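Local coordinates for DnaJ homolog subfamily C member 3 (Mus musculus, PDB 3IEG), which acts as a co-chaperone of the endoplasmic reticulum stress response, its TPR domain binding misfolded proteins, and restrains the kinase GCN2, at residues Q25-V30 / Y41-V46; G78-K83 / C150-E155; A138-L143 / A161-K166. All blocks are in the same frame, centred on the assembly; numbering follows the deposited sequence.

Interaction 1. Residues Q25-V30 / Y41-V46; sequences QFHAAV and YRRATV
Phe26 and Arg43 carry most of this contact, in which helix 19-32 of the first tetratricopeptide repeat (TPR) packs against helix 37-50 of the second. The two short segments run close to antiparallel, with 154° between their N-to-C directions, and their axes approach to 9.0 Å. This is the helix-on-helix packing that joins consecutive TPR units into a solenoid. Phe26 points toward the other helix and lays its ring against Arg42. The CB of Arg42 stands over the centre of one ring face, 3.3 Å from the Phe26 centroid and only 5° off the ring normal, a CH-pi contact made by the aliphatic root of an arginine whose guanidinium leads elsewhere. The rim of the same ring meets backbone: Phe26 CD1 lies 3.4 Å from Arg42 O, a carbonyl that already accepts bonds from Thr45 OG1 and Val46 N within its own helix. At the ring edge, near its plane, Val46 CG2 comes to 3.6 Å from Phe26 CE1. Arg43 works on the other flank. Its CB meets Phe26 CB, its chain stays extended as far as CD, and a turn at chi3 (69°) then places NE. On the way CD passes over one face of the His27 imidazole, offset toward the rim and 4.0 Å from the ring centroid. Beyond it the guanidinium has Val30 CG2 over one of its faces. The charged end is held from outside, since Arg43 NE makes a salt bridge with Asp59 OD2 on helix 53-66. This arginine therefore lends its carbons to one neighbouring helix and its charge to another, and its NH1 ends 3.5 Å from Val30 CG1.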
loop_
_atom_site.group_PDB
_atom_site.type_symbol
_atom_site.label_atom_id
_atom_site.label_comp_id
_atom_site.label_asym_id
_atom_site.label_seq_id
_atom_site.Cartn_x
_atom_site.Cartn_y
_atom_site.Cartn_z
ATOM N N GLN A 25 -8.913 -7.498 -36.500
ATOM C CA GLN A 25 -8.728 -8.422 -37.615
ATOM C C GLN A 25 -8.300 -9.818 -37.158
ATOM O O GLN A 25 -8.799 -10.834 -37.657
ATOM C CB GLN A 25 -7.676 -7.877 -38.579
ATOM C CG GLN A 25 -8.097 -6.632 -39.357
ATOM C CD GLN A 25 -9.338 -6.852 -40.205
ATOM O OE1 GLN A 25 -10.282 -6.064 -40.156
ATOM N NE2 GLN A 25 -9.346 -7.925 -40.974
ATOM N N PHE A 26 -7.367 -9.860 -36.210
ATOM C CA PHE A 26 -6.876 -11.123 -35.691
ATOM C C PHE A 26 -7.940 -11.842 -34.846
ATOM O O PHE A 26 -7.977 -13.073 -34.837
ATOM C CB PHE A 26 -5.563 -10.936 -34.922
ATOM C CG PHE A 26 -4.405 -10.467 -35.775
ATOM C CD1 PHE A 26 -3.425 -9.639 -35.238
ATOM C CD2 PHE A 26 -4.290 -10.853 -37.113
ATOM C CE1 PHE A 26 -2.341 -9.210 -36.022
ATOM C CE2 PHE A 26 -3.219 -10.426 -37.905
ATOM C CZ PHE A 26 -2.240 -9.604 -37.357
ATOM N N HIS A 27 -8.789 -11.076 -34.151
ATOM C CA HIS A 27 -9.967 -11.622 -33.474
ATOM C C HIS A 27 -10.897 -12.319 -34.476
ATOM O O HIS A 27 -11.304 -13.459 -34.281
ATOM C CB HIS A 27 -10.750 -10.518 -32.748
ATOM C CG HIS A 27 -10.438 -10.403 -31.286
ATOM N ND1 HIS A 27 -10.080 -9.209 -30.693
ATOM C CD2 HIS A 27 -10.441 -11.327 -30.297
ATOM C CE1 HIS A 27 -9.873 -9.402 -29.403
ATOM N NE2 HIS A 27 -10.076 -10.680 -29.139
ATOM N N ALA A 28 -11.210 -11.605 -35.552
ATOM C CA ALA A 28 -12.062 -12.091 -36.626
ATOM C C ALA A 28 -11.495 -13.355 -37.226
ATOM O O ALA A 28 -12.235 -14.293 -37.503
ATOM C CB ALA A 28 -12.216 -11.017 -37.704
ATOM N N ALA A 29 -10.181 -13.370 -37.428
ATOM C CA ALA A 29 -9.498 -14.532 -37.978
ATOM C C ALA A 29 -9.619 -15.732 -37.033
ATOM O O ALA A 29 -9.954 -16.835 -37.464
ATOM C CB ALA A 29 -8.036 -14.207 -38.249
ATOM N N VAL A 30 -9.352 -15.511 -35.749
ATOM C CA VAL A 30 -9.480 -16.567 -34.756
ATOM C C VAL A 30 -10.916 -17.106 -34.687
ATOM O O VAL A 30 -11.126 -18.312 -34.621
ATOM C CB VAL A 30 -9.017 -16.093 -33.369
ATOM C CG1 VAL A 30 -9.519 -17.045 -32.263
ATOM C CG2 VAL A 30 -7.495 -15.958 -33.331
ATOM N N TYR A 41 -1.250 -16.603 -32.744
ATOM C CA TYR A 41 0.057 -15.977 -32.595
ATOM C C TYR A 41 -0.018 -14.492 -32.964
ATOM O O TYR A 41 0.437 -13.644 -32.208
ATOM C CB TYR A 41 1.138 -16.708 -33.401
ATOM C CG TYR A 41 2.506 -16.079 -33.286
ATOM C CD1 TYR A 41 3.209 -16.098 -32.072
ATOM C CD2 TYR A 41 3.101 -15.451 -34.387
ATOM C CE1 TYR A 41 4.463 -15.508 -31.955
ATOM C CE2 TYR A 41 4.358 -14.865 -34.286
ATOM C CZ TYR A 41 5.037 -14.898 -33.070
ATOM O OH TYR A 41 6.287 -14.310 -32.967
ATOM N N ARG A 42 -0.619 -14.184 -34.109
ATOM C CA ARG A 42 -0.752 -12.803 -34.546
ATOM C C ARG A 42 -1.463 -11.954 -33.501
ATOM O O ARG A 42 -1.000 -10.845 -33.158
ATOM C CB ARG A 42 -1.472 -12.719 -35.886
ATOM C CG ARG A 42 -0.754 -13.424 -37.030
ATOM C CD ARG A 42 0.643 -12.876 -37.265
ATOM N NE ARG A 42 1.243 -13.489 -38.444
ATOM C CZ ARG A 42 2.550 -13.594 -38.652
ATOM N NH1 ARG A 42 3.419 -13.145 -37.751
ATOM N NH2 ARG A 42 2.987 -14.165 -39.758
ATOM N N ARG A 43 -2.566 -12.482 -32.974
ATOM C CA ARG A 43 -3.268 -11.799 -31.906
ATOM C C ARG A 43 -2.371 -11.593 -30.697
ATOM O O ARG A 43 -2.431 -10.556 -30.064
ATOM C CB ARG A 43 -4.534 -12.538 -31.500
ATOM C CG ARG A 43 -5.454 -11.669 -30.647
ATOM C CD ARG A 43 -6.831 -12.273 -30.458
ATOM N NE ARG A 43 -6.777 -13.466 -29.626
ATOM C CZ ARG A 43 -7.748 -14.364 -29.543
ATOM N NH1 ARG A 43 -8.860 -14.205 -30.244
ATOM N NH2 ARG A 43 -7.601 -15.420 -28.754
ATOM N N ALA A 44 -1.528 -12.566 -30.384
ATOM C CA ALA A 44 -0.667 -12.417 -29.218
ATOM C C ALA A 44 0.423 -11.362 -29.405
ATOM O O ALA A 44 0.778 -10.664 -28.447
ATOM C CB ALA A 44 -0.061 -13.750 -28.805
ATOM N N THR A 45 0.967 -11.245 -30.617
ATOM C CA THR A 45 1.989 -10.215 -30.866
ATOM C C THR A 45 1.372 -8.819 -30.766
ATOM O O THR A 45 2.044 -7.891 -30.334
ATOM C CB THR A 45 2.778 -10.399 -32.194
ATOM O OG1 THR A 45 1.888 -10.322 -33.310
ATOM C CG2 THR A 45 3.475 -11.742 -32.231
ATOM N N VAL A 46 0.094 -8.681 -31.126
ATOM C CA VAL A 46 -0.632 -7.404 -30.923
ATOM C C VAL A 46 -0.806 -7.049 -29.439
ATOM O O VAL A 46 -0.389 -5.969 -29.024
ATOM C CB VAL A 46 -1.979 -7.305 -31.723
ATOM C CG1 VAL A 46 -2.798 -6.139 -31.258
ATOM C CG2 VAL A 46 -1.704 -7.142 -33.199
#

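Interaction 2. Residues G78-K83 / C150-E155; sequences GHLLLK and CVWDAE
A backbone hydrogen bond from Trp152 N to Lys83 O, 2.9 Å long with an N-H...O angle of 155°, ties the C-terminal part of helix 71-84 to the turn between helices 136-149 and 154-166. In this TPR solenoid the bond reaches from the third repeat across to the boundary of the fourth and fifth. The turn is a type I beta turn from Cys150 to Asp153, and Asp153 is also the N-cap of the next helix, its OD1 bonded to Leu156 N. The Lys83 carbonyl lies close to most of that turn, with Cys150 CA 3.3 Å from Lys83 O in a CA-H...O contact.

The side chains add an aliphatic-on-aromatic layer. Lys83 is extended beyond CG and crosses the indole obliquely, putting CD over a face of the six-membered ring, 3.9 Å from its centroid and 18° off the normal. Val151 CG2 covers another part of that same face. With chi1 at -55°, Trp152 CG sits beside its own backbone N, and the indole reaches back toward helix 71-84. Leu80 CD2 meets it at the edge, 4.1 Å from Trp152 CZ3. Outside the two segments, Ser53 and Leu183 also touch the tryptophan. An alanine here would keep CB and the backbone bond but would probably leave the Lys83 chain without the flat surface it lies across and open a gap beside Leu80 CD2. On the other side of the turn the Cys150 side chain touches Leu87 and Met120 as well as Leu82 of helix 71-84, whose CD1 stands 4.5 Å from Cys150 SG.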
loop_
_atom_site.group_PDB
_atom_site.type_symbol
_atom_site.label_atom_id
_atom_site.label_comp_id
_atom_site.label_asym_id
_atom_site.label_seq_id
_atom_site.Cartn_x
_atom_site.Cartn_y
_atom_site.Cartn_z
ATOM N N GLY A 78 8.165 -17.692 -22.279
ATOM C CA GLY A 78 9.302 -17.722 -21.370
ATOM C C GLY A 78 9.608 -16.368 -20.761
ATOM O O GLY A 78 9.860 -16.265 -19.563
ATOM N N HIS A 79 9.587 -15.323 -21.574
ATOM C CA HIS A 79 9.775 -13.968 -21.059
ATOM C C HIS A 79 8.732 -13.599 -19.997
ATOM O O HIS A 79 9.084 -13.057 -18.946
ATOM C CB HIS A 79 9.762 -12.927 -22.188
ATOM C CG HIS A 79 10.896 -13.060 -23.153
ATOM N ND1 HIS A 79 12.192 -13.304 -22.750
ATOM C CD2 HIS A 79 10.930 -12.985 -24.503
ATOM C CE1 HIS A 79 12.974 -13.383 -23.812
ATOM N NE2 HIS A 79 12.234 -13.188 -24.888
ATOM N N LEU A 80 7.464 -13.894 -20.273
ATOM C CA LEU A 80 6.386 -13.490 -19.380
ATOM C C LEU A 80 6.466 -14.272 -18.089
ATOM O O LEU A 80 6.312 -13.692 -17.025
ATOM C CB LEU A 80 4.988 -13.629 -20.032
ATOM C CG LEU A 80 4.708 -12.861 -21.336
ATOM C CD1 LEU A 80 3.308 -13.143 -21.892
ATOM C CD2 LEU A 80 4.915 -11.382 -21.132
ATOM N N LEU A 81 6.725 -15.577 -18.188
ATOM C CA LEU A 81 6.908 -16.435 -17.003
ATOM C C LEU A 81 8.041 -15.956 -16.097
ATOM O O LEU A 81 7.869 -15.865 -14.885
ATOM C CB LEU A 81 7.139 -17.902 -17.400
ATOM C CG LEU A 81 5.995 -18.618 -18.127
ATOM C CD1 LEU A 81 6.468 -19.879 -18.863
ATOM C CD2 LEU A 81 4.844 -18.921 -17.183
ATOM N N LEU A 82 9.195 -15.646 -16.674
ATOM C CA LEU A 82 10.290 -15.099 -15.880
ATOM C C LEU A 82 9.863 -13.836 -15.126
ATOM O O LEU A 82 10.187 -13.675 -13.957
ATOM C CB LEU A 82 11.506 -14.819 -16.761
ATOM C CG LEU A 82 12.749 -14.182 -16.139
ATOM C CD1 LEU A 82 13.260 -14.953 -14.930
ATOM C CD2 LEU A 82 13.824 -14.094 -17.192
ATOM N N LYS A 83 9.131 -12.946 -15.797
ATOM C CA LYS A 83 8.636 -11.725 -15.160
ATOM C C LYS A 83 7.638 -12.034 -14.036
ATOM O O LYS A 83 7.564 -11.323 -13.040
ATOM C CB LYS A 83 7.994 -10.801 -16.189
ATOM C CG LYS A 83 8.973 -9.989 -17.043
ATOM C CD LYS A 83 8.231 -8.815 -17.658
ATOM C CE LYS A 83 9.089 -8.032 -18.605
ATOM N NZ LYS A 83 8.276 -6.892 -19.145
ATOM N N CYS A 150 11.718 -10.048 -11.572
ATOM C CA CYS A 150 10.425 -10.701 -11.490
ATOM C C CYS A 150 9.429 -9.703 -10.914
ATOM O O CYS A 150 9.047 -9.776 -9.733
ATOM C CB CYS A 150 10.513 -11.952 -10.627
ATOM S SG CYS A 150 11.802 -13.101 -11.125
ATOM N N VAL A 151 9.025 -8.761 -11.760
ATOM C CA VAL A 151 8.243 -7.607 -11.335
ATOM C C VAL A 151 6.766 -7.935 -11.119
ATOM O O VAL A 151 6.064 -7.192 -10.436
ATOM C CB VAL A 151 8.398 -6.404 -12.323
ATOM C CG1 VAL A 151 9.807 -5.790 -12.234
ATOM C CG2 VAL A 151 8.089 -6.823 -13.768
ATOM N N TRP A 152 6.294 -9.038 -11.686
ATOM C CA TRP A 152 4.898 -9.432 -11.529
ATOM C C TRP A 152 4.746 -10.640 -10.594
ATOM O O TRP A 152 3.712 -11.318 -10.588
ATOM C CB TRP A 152 4.245 -9.705 -12.893
ATOM C CG TRP A 152 4.355 -8.565 -13.881
ATOM C CD1 TRP A 152 4.405 -7.220 -13.600
ATOM C CD2 TRP A 152 4.412 -8.675 -15.302
ATOM N NE1 TRP A 152 4.505 -6.493 -14.762
ATOM C CE2 TRP A 152 4.509 -7.360 -15.824
ATOM C CE3 TRP A 152 4.398 -9.757 -16.193
ATOM C CZ2 TRP A 152 4.594 -7.102 -17.193
ATOM C CZ3 TRP A 152 4.483 -9.500 -17.564
ATOM C CH2 TRP A 152 4.581 -8.180 -18.045
ATOM N N ASP A 153 5.787 -10.899 -9.811
ATOM C CA ASP A 153 5.758 -11.942 -8.808
ATOM C C ASP A 153 5.042 -11.412 -7.567
ATOM O O ASP A 153 5.627 -10.704 -6.741
ATOM C CB ASP A 153 7.184 -12.375 -8.480
ATOM C CG ASP A 153 7.246 -13.629 -7.617
ATOM O OD1 ASP A 153 6.357 -13.847 -6.765
ATOM O OD2 ASP A 153 8.208 -14.400 -7.784
ATOM N N ALA A 154 3.763 -11.742 -7.448
ATOM C CA ALA A 154 2.948 -11.205 -6.369
ATOM C C ALA A 154 3.368 -11.746 -5.009
ATOM O O ALA A 154 3.433 -10.997 -4.047
ATOM C CB ALA A 154 1.464 -11.463 -6.625
ATOM N N GLU A 155 3.668 -13.039 -4.932
ATOM C CA GLU A 155 3.914 -13.679 -3.636
ATOM C C GLU A 155 5.238 -13.228 -2.989
ATOM O O GLU A 155 5.315 -13.087 -1.765
ATOM C CB GLU A 155 3.839 -15.221 -3.701
ATOM C CG GLU A 155 3.042 -15.856 -4.875
ATOM C CD GLU A 155 1.660 -15.254 -5.122
ATOM O OE1 GLU A 155 0.784 -15.404 -4.254
ATOM O OE2 GLU A 155 1.453 -14.649 -6.203
#

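Interaction 3. Residues A138-L143 / A161-K166; sequences AAITFL and AECFIK
Cys163 is the residue of 161-166 that meets the largest number of partners on 138-143, touching Ala139, Ile140 and Leu143. Its side chain points toward helix 136-149, and with chi1 at -73° the sulfur is turned to the backbone-N side of the residue. There SG approaches Ala139 CB at 3.7 Å. One helical turn further along, Leu143 CD1 reaches the same sulfur more loosely, at 4.3 Å. The other part of the cysteine is used too: Cys163 CB lies 3.5 Å from Ile140 CG2, so that methyl abuts mainly the base of the side chain, while Ala139 and Leu143 meet the sulfur.

Phe164 comes next. Its ring swings round to the partner helix, and Phe164 CE2 stands 4.3 Å from Ile140 CG2. That one methyl thus bridges two successive residues, approaching the phenyl obliquely. The branch is set by the isoleucine rotamer, with CG2 anti to the carbonyl carbon.

No hydrogen bond crosses between these segments; the contact is apolar packing of two helices whose directions differ by 149° and whose axes come to 9.6 Å. It joins the fourth TPR to the fifth in the antiparallel manner of neighbouring helices in a repeat array. Cys163 also touches Phe131 at the end of helix 104-132 and Tyr136 at the start of helix 136-149, while Leu143 packs on Leu156 and Leu159 nearer the start of helix 154-166. On another flank, helix 170-181 contributes Asp176 to Phe164, and Asp176 with Leu177 to Ala161, so helix 154-166 lies between helices 136-149 and 170-181.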
loop_
_atom_site.group_PDB
_atom_site.type_symbol
_atom_site.label_atom_id
_atom_site.label_comp_id
_atom_site.label_asym_id
_atom_site.label_seq_id
_atom_site.Cartn_x
_atom_site.Cartn_y
_atom_site.Cartn_z
ATOM N N ALA A 138 18.259 -9.508 5.821
ATOM C CA ALA A 138 18.934 -10.277 4.779
ATOM C C ALA A 138 17.942 -10.619 3.678
ATOM O O ALA A 138 18.233 -10.426 2.502
ATOM C CB ALA A 138 19.550 -11.541 5.348
ATOM N N ALA A 139 16.770 -11.116 4.069
ATOM C CA ALA A 139 15.704 -11.418 3.127
ATOM C C ALA A 139 15.349 -10.233 2.214
ATOM O O ALA A 139 15.285 -10.413 0.987
ATOM C CB ALA A 139 14.481 -11.929 3.850
ATOM N N ILE A 140 15.155 -9.032 2.775
ATOM C CA ILE A 140 14.775 -7.889 1.931
ATOM C C ILE A 140 15.805 -7.669 0.828
ATOM O O ILE A 140 15.437 -7.463 -0.336
ATOM C CB ILE A 140 14.438 -6.545 2.692
ATOM C CG1 ILE A 140 15.689 -5.713 3.003
ATOM C CG2 ILE A 140 13.540 -6.756 3.930
ATOM C CD1 ILE A 140 15.779 -4.413 2.185
ATOM N N THR A 141 17.086 -7.755 1.192
ATOM C CA THR A 141 18.194 -7.555 0.257
ATOM C C THR A 141 18.008 -8.435 -0.967
ATOM O O THR A 141 18.027 -7.950 -2.094
ATOM C CB THR A 141 19.548 -7.845 0.929
ATOM O OG1 THR A 141 19.787 -6.857 1.936
ATOM C CG2 THR A 141 20.695 -7.808 -0.087
ATOM N N PHE A 142 17.789 -9.722 -0.726
ATOM C CA PHE A 142 17.608 -10.682 -1.796
ATOM C C PHE A 142 16.328 -10.406 -2.565
ATOM O O PHE A 142 16.315 -10.463 -3.790
ATOM C CB PHE A 142 17.610 -12.107 -1.257
ATOM C CG PHE A 142 18.887 -12.505 -0.577
ATOM C CD1 PHE A 142 18.878 -12.926 0.745
ATOM C CD2 PHE A 142 20.099 -12.491 -1.258
ATOM C CE1 PHE A 142 20.063 -13.318 1.385
ATOM C CE2 PHE A 142 21.285 -12.882 -0.623
ATOM C CZ PHE A 142 21.261 -13.294 0.695
ATOM N N LEU A 143 15.254 -10.083 -1.856
ATOM C CA LEU A 143 13.980 -9.830 -2.523
ATOM C C LEU A 143 14.055 -8.576 -3.371
ATOM O O LEU A 143 13.489 -8.528 -4.453
ATOM C CB LEU A 143 12.820 -9.772 -1.528
ATOM C CG LEU A 143 12.459 -11.083 -0.820
ATOM C CD1 LEU A 143 11.742 -10.778 0.480
ATOM C CD2 LEU A 143 11.623 -12.017 -1.679
ATOM N N ALA A 161 6.818 -7.751 2.073
ATOM C CA ALA A 161 5.944 -7.000 2.953
ATOM C C ALA A 161 5.986 -7.576 4.375
ATOM O O ALA A 161 6.117 -6.827 5.346
ATOM C CB ALA A 161 4.523 -6.972 2.407
ATOM N N GLU A 162 5.910 -8.904 4.485
ATOM C CA GLU A 162 6.068 -9.583 5.761
ATOM C C GLU A 162 7.358 -9.133 6.421
ATOM O O GLU A 162 7.393 -8.903 7.631
ATOM C CB GLU A 162 6.139 -11.094 5.575
ATOM C CG GLU A 162 4.855 -11.877 5.750
ATOM C CD GLU A 162 3.987 -11.370 6.890
ATOM O OE1 GLU A 162 4.329 -11.554 8.091
ATOM O OE2 GLU A 162 2.941 -10.787 6.565
ATOM N N CYS A 163 8.427 -9.012 5.638
ATOM C CA CYS A 163 9.705 -8.607 6.218
ATOM C C CYS A 163 9.563 -7.234 6.830
ATOM O O CYS A 163 10.025 -6.982 7.936
ATOM C CB CYS A 163 10.813 -8.591 5.170
ATOM S SG CYS A 163 11.318 -10.208 4.682
ATOM N N PHE A 164 8.894 -6.356 6.099
ATOM C CA PHE A 164 8.761 -4.990 6.516
ATOM C C PHE A 164 7.921 -4.883 7.771
ATOM O O PHE A 164 8.274 -4.108 8.661
ATOM C CB PHE A 164 8.200 -4.116 5.389
ATOM C CG PHE A 164 9.225 -3.719 4.359
ATOM C CD1 PHE A 164 8.912 -3.748 3.000
ATOM C CD2 PHE A 164 10.510 -3.311 4.744
ATOM C CE1 PHE A 164 9.868 -3.380 2.042
ATOM C CE2 PHE A 164 11.459 -2.946 3.795
ATOM C CZ PHE A 164 11.143 -2.985 2.445
ATOM N N ILE A 165 6.831 -5.648 7.872
ATOM C CA ILE A 165 6.051 -5.579 9.106
ATOM C C ILE A 165 6.892 -6.062 10.302
ATOM O O ILE A 165 6.913 -5.407 11.335
ATOM C CB ILE A 165 4.597 -6.212 9.067
ATOM C CG1 ILE A 165 4.475 -7.432 9.974
ATOM C CG2 ILE A 165 4.076 -6.479 7.645
ATOM C CD1 ILE A 165 4.753 -8.767 9.256
ATOM N N LYS A 166 7.617 -7.166 10.133
ATOM C CA LYS A 166 8.497 -7.693 11.180
ATOM C C LYS A 166 9.587 -6.696 11.541
ATOM O O LYS A 166 10.024 -6.624 12.682
ATOM C CB LYS A 166 9.163 -8.992 10.731
ATOM C CG LYS A 166 8.239 -10.177 10.638
ATOM C CD LYS A 166 7.939 -10.759 12.006
ATOM C CE LYS A 166 7.376 -12.143 11.858
ATOM N NZ LYS A 166 7.103 -12.759 13.157
#

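In the fold
The three contacts follow the TPR solenoid from its first repeat to its fifth. Interaction 1 joins the first two repeats, those whose hydrophobic groove binds misfolded proteins. Its centre is 24 Å from that of interaction 2, with nearest atoms about 7 Å apart; helix 53-66 connects them, Leu60 touching both Ala44 and Leu80. Interactions 2 and 3 share helix 154-166, one at the turn that starts it and the other toward its C-terminal end, with centres 19 Å apart and nearest atoms about 6 Å apart. Their segments alternate along the chain. Interactions 1 and 3 are remote from each other, with centres 42 Å and nearest atoms about 27 Å apart.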